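Local coordinates for protein methionine-R-sulfoxide reductase (Neisseria meningitidis, PDB 3MMH) that reduces the R form of free methionine sulfoxide to methionine, using a GAF-type domain whose pocket holds the substrate, at residues 3-8 with 15-20. Sequence-based numbering, arbitrary orientation.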
ATOM      1  N   ALA A   3      -8.023  12.453 -10.495  0.50 20.88           N
ATOM      2  CA  ALA A   3      -6.974  12.300 -11.543  0.50 22.14           C
ATOM      3  C   ALA A   3      -5.868  13.350 -11.559  0.50 22.12           C
ATOM      4  O   ALA A   3      -6.107  14.551 -11.664  0.50 26.41           O
ATOM      5  CB  ALA A   3      -7.561  12.197 -12.945  0.50 25.18           C
ATOM      6  N   LEU A   4      -4.666  12.859 -11.591  0.70 20.57           N
ATOM      7  CA  LEU A   4      -3.536  13.637 -11.216  0.70 18.47           C
ATOM      8  C   LEU A   4      -2.804  14.213 -12.367  0.70 17.84           C
ATOM      9  O   LEU A   4      -2.740  13.619 -13.439  0.70 21.17           O
ATOM     10  CB  LEU A   4      -2.581  12.765 -10.493  0.70 19.30           C
ATOM     11  CG  LEU A   4      -3.045  11.999  -9.314  0.70 19.60           C
ATOM     12  CD1 LEU A   4      -2.164  10.763  -8.991  0.70 24.23           C
ATOM     13  CD2 LEU A   4      -3.127  12.927  -8.133  0.70 23.34           C
ATOM     14  N   HIS A   5      -2.232  15.396 -12.162  1.00 17.86           N
ATOM     15  CA  HIS A   5      -1.316  15.980 -13.134  1.00 20.76           C
ATOM     16  C   HIS A   5       0.061  16.216 -12.523  1.00 19.86           C
ATOM     17  O   HIS A   5       0.198  16.944 -11.539  1.00 23.98           O
ATOM     18  CB  HIS A   5      -1.882  17.293 -13.681  1.00 23.82           C
ATOM     19  CG  HIS A   5      -2.133  18.327 -12.628  0.70 20.38           C
ATOM     20  ND1 HIS A   5      -1.138  19.146 -12.138  0.70 21.77           N
ATOM     21  CD2 HIS A   5      -3.266  18.678 -11.975  0.70 24.83           C
ATOM     22  CE1 HIS A   5      -1.648  19.955 -11.226  0.70 22.81           C
ATOM     23  NE2 HIS A   5      -2.937  19.692 -11.108  0.70 22.94           N
ATOM     24  N   PHE A   6       1.078  15.597 -13.113  1.00 20.26           N
ATOM     25  CA  PHE A   6       2.459  16.003 -12.885  1.00 19.96           C
ATOM     26  C   PHE A   6       3.103  16.514 -14.170  1.00 20.61           C
ATOM     27  O   PHE A   6       3.384  15.740 -15.085  1.00 21.96           O
ATOM     28  CB  PHE A   6       3.274  14.840 -12.317  1.00 20.63           C
ATOM     29  CG  PHE A   6       2.448  13.828 -11.573  1.00 17.79           C
ATOM     30  CD1 PHE A   6       2.389  13.847 -10.189  1.00 19.22           C
ATOM     31  CD2 PHE A   6       1.731  12.861 -12.256  1.00 21.24           C
ATOM     32  CE1 PHE A   6       1.630  12.918  -9.502  1.00 21.27           C
ATOM     33  CE2 PHE A   6       0.971  11.930 -11.575  1.00 20.92           C
ATOM     34  CZ  PHE A   6       0.921  11.959 -10.195  1.00 18.79           C
ATOM     35  N   SER A   7       3.332  17.822 -14.232  1.00 18.53           N
ATOM     36  CA  SER A   7       4.170  18.403 -15.273  1.00 19.89           C
ATOM     37  C   SER A   7       5.579  18.659 -14.749  1.00 17.59           C
ATOM     38  O   SER A   7       6.567  18.330 -15.408  1.00 20.73           O
ATOM     39  CB  SER A   7       3.559  19.713 -15.778  1.00 24.98           C
ATOM     40  OG  SER A   7       3.331  20.614 -14.708  1.00 30.90           O
ATOM     41  N   ALA A   8       5.667  19.247 -13.560  1.00 14.54           N
ATOM     42  CA  ALA A   8       6.887  19.913 -13.123  1.00 14.12           C
ATOM     43  C   ALA A   8       8.089  18.988 -13.279  1.00 15.30           C
ATOM     44  O   ALA A   8       7.985  17.778 -13.073  1.00 17.78           O
ATOM     45  CB  ALA A   8       6.752  20.360 -11.675  1.00 15.66           C
ATOM     46  N   TYR A  15       6.572  19.279  -5.791  1.00  9.53           N
ATOM     47  CA  TYR A  15       5.859  19.290  -4.516  1.00  8.84           C
ATOM     48  C   TYR A  15       4.776  20.318  -4.539  1.00 10.81           C
ATOM     49  O   TYR A  15       3.675  20.097  -4.035  1.00 10.41           O
ATOM     50  CB  TYR A  15       6.818  19.575  -3.349  1.00  9.76           C
ATOM     51  CG  TYR A  15       7.586  18.377  -2.835  1.00  9.38           C
ATOM     52  CD1 TYR A  15       6.894  17.385  -2.143  1.00  9.48           C
ATOM     53  CD2 TYR A  15       8.944  18.269  -2.940  1.00  9.60           C
ATOM     54  CE1 TYR A  15       7.579  16.327  -1.573  1.00  9.66           C
ATOM     55  CE2 TYR A  15       9.645  17.207  -2.370  1.00  9.89           C
ATOM     56  CZ  TYR A  15       8.944  16.230  -1.693  1.00  9.77           C
ATOM     57  OH  TYR A  15       9.588  15.191  -1.075  1.00 10.19           O
ATOM     58  N   ARG A  16       5.036  21.547  -5.002  1.00 10.77           N
ATOM     59  CA  ARG A  16       4.013  22.574  -5.012  1.00 11.20           C
ATOM     60  C   ARG A  16       2.813  22.190  -5.863  1.00 11.57           C
ATOM     61  O   ARG A  16       1.685  22.567  -5.571  1.00 13.25           O
ATOM     62  CB  ARG A  16       4.611  23.908  -5.488  1.00 13.30           C
ATOM     63  CG  ARG A  16       5.614  24.478  -4.528  1.00 14.43           C
ATOM     64  CD  ARG A  16       6.064  25.885  -4.799  1.00 18.37           C
ATOM     65  NE  ARG A  16       6.852  26.010  -6.000  1.00 23.61           N
ATOM     66  CZ  ARG A  16       8.185  26.014  -6.067  1.00 28.01           C
ATOM     67  NH1 ARG A  16       8.898  25.800  -4.978  1.00 29.75           N
ATOM     68  NH2 ARG A  16       8.804  26.182  -7.255  1.00 33.51           N
ATOM     69  N   GLU A  17       3.068  21.459  -6.939  1.00 12.35           N
ATOM     70  CA  GLU A  17       2.028  20.923  -7.800  1.00 13.54           C
ATOM     71  C   GLU A  17       1.229  19.814  -7.204  1.00 12.45           C
ATOM     72  O   GLU A  17       0.011  19.773  -7.331  1.00 13.84           O
ATOM     73  CB  GLU A  17       2.625  20.509  -9.159  1.00 14.11           C
ATOM     74  CG  GLU A  17       1.711  20.062 -10.205  1.00 16.42           C
ATOM     75  CD  GLU A  17       2.357  19.728 -11.521  1.00 18.42           C
ATOM     76  OE1 GLU A  17       3.555  19.611 -11.599  1.00 20.23           O
ATOM     77  OE2 GLU A  17       1.637  19.539 -12.528  1.00 24.92           O
ATOM     78  N   VAL A  18       1.901  18.906  -6.492  1.00 11.40           N
ATOM     79  CA  VAL A  18       1.332  17.675  -6.065  0.60 12.21           C
ATOM     80  C   VAL A  18       0.682  17.758  -4.672  1.00 11.28           C
ATOM     81  O   VAL A  18      -0.340  17.111  -4.442  1.00 11.92           O
ATOM     82  CB  VAL A  18       2.375  16.618  -6.131  0.60 15.26           C
ATOM     83  CG1 VAL A  18       1.968  15.296  -5.352  0.60 14.78           C
ATOM     84  CG2 VAL A  18       2.609  16.290  -7.598  0.60 16.57           C
ATOM     85  N   LEU A  19       1.254  18.513  -3.729  1.00 11.16           N
ATOM     86  CA  LEU A  19       0.640  18.547  -2.378  1.00 11.39           C
ATOM     87  C   LEU A  19      -0.817  18.970  -2.430  1.00 10.93           C
ATOM     88  O   LEU A  19      -1.621  18.357  -1.730  1.00 10.77           O
ATOM     89  CB  LEU A  19       1.397  19.452  -1.416  1.00 12.90           C
ATOM     90  CG  LEU A  19       2.394  18.798  -0.509  1.00 21.55           C
ATOM     91  CD1 LEU A  19       3.298  17.872  -1.070  1.00 24.36           C
ATOM     92  CD2 LEU A  19       3.061  19.843   0.338  1.00 23.71           C
ATOM     93  N   PRO A  20      -1.257  19.978  -3.212  1.00 10.34           N
ATOM     94  CA  PRO A  20      -2.658  20.352  -3.196  1.00 11.11           C
ATOM     95  C   PRO A  20      -3.493  19.249  -3.783  1.00 10.97           C
ATOM     96  O   PRO A  20      -4.663  19.085  -3.382  1.00 11.66           O
ATOM     97  CB  PRO A  20      -2.697  21.624  -4.062  1.00 13.45           C
ATOM     98  CG  PRO A  20      -1.276  22.134  -3.999  1.00 15.15           C
ATOM     99  CD  PRO A  20      -0.424  20.969  -3.896  1.00 11.76           C
TER
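Glu-17 sets CG anti to its backbone N (chi1 -174°) and runs out straight from the helix, CD following in extended form, which delivers its carboxylate to the amides of Ser-7 and Ala-8. His-5 answers from the loop with CG between its own N and carbonyl carbon (chi1 59°), which swings the ring toward Glu-17, its ND1 edge turned to the carboxylate. ND1 donates to OE2 of Glu-17 at 2.8 Å; the oxygen lies in the imidazole plane and is met on its anti lone pair. Ring and carboxylate planes stand 37° apart, and the CE1 corner of His-5 also touches CG of Glu-17 at 3.5 Å. OE2 takes two further bonds on its syn side, both tilted from the carboxylate plane: from Ser-7 N at 3.0 Å and from Ser-7 OG, likewise at 3.0 Å. Ala-8 N gives a nearly straight bond of 2.9 Å to the syn lone pair of Glu-17 OE1, while Ser-7 N reaches that oxygen weakly. With three donors on OE2 and Ala-8 N on OE1, rotation of the carboxylate is restrained; the donors probably favour its charged form, outweighing His-5 O, an acceptor 3.1 Å from OE2. The contact fastens the N-terminal segment, just ahead of helix 11-27, back onto the second turn of that helix, at the surface of the helical layer of this GAF-type fold and far from the substrate pocket. Gln-21, one turn further along, continues the tie, its NE2 bonding to the carbonyl oxygens of His-5 and Glu-17. On the apolar flank, in one of two conformers of Val-18, CG2 approaches the edge of the Phe-6 ring at CD1. Glu-45 and Ala-46 of helix 32-47 also touch Phe-6; Leu-4 touches Leu-73 of the second subunit.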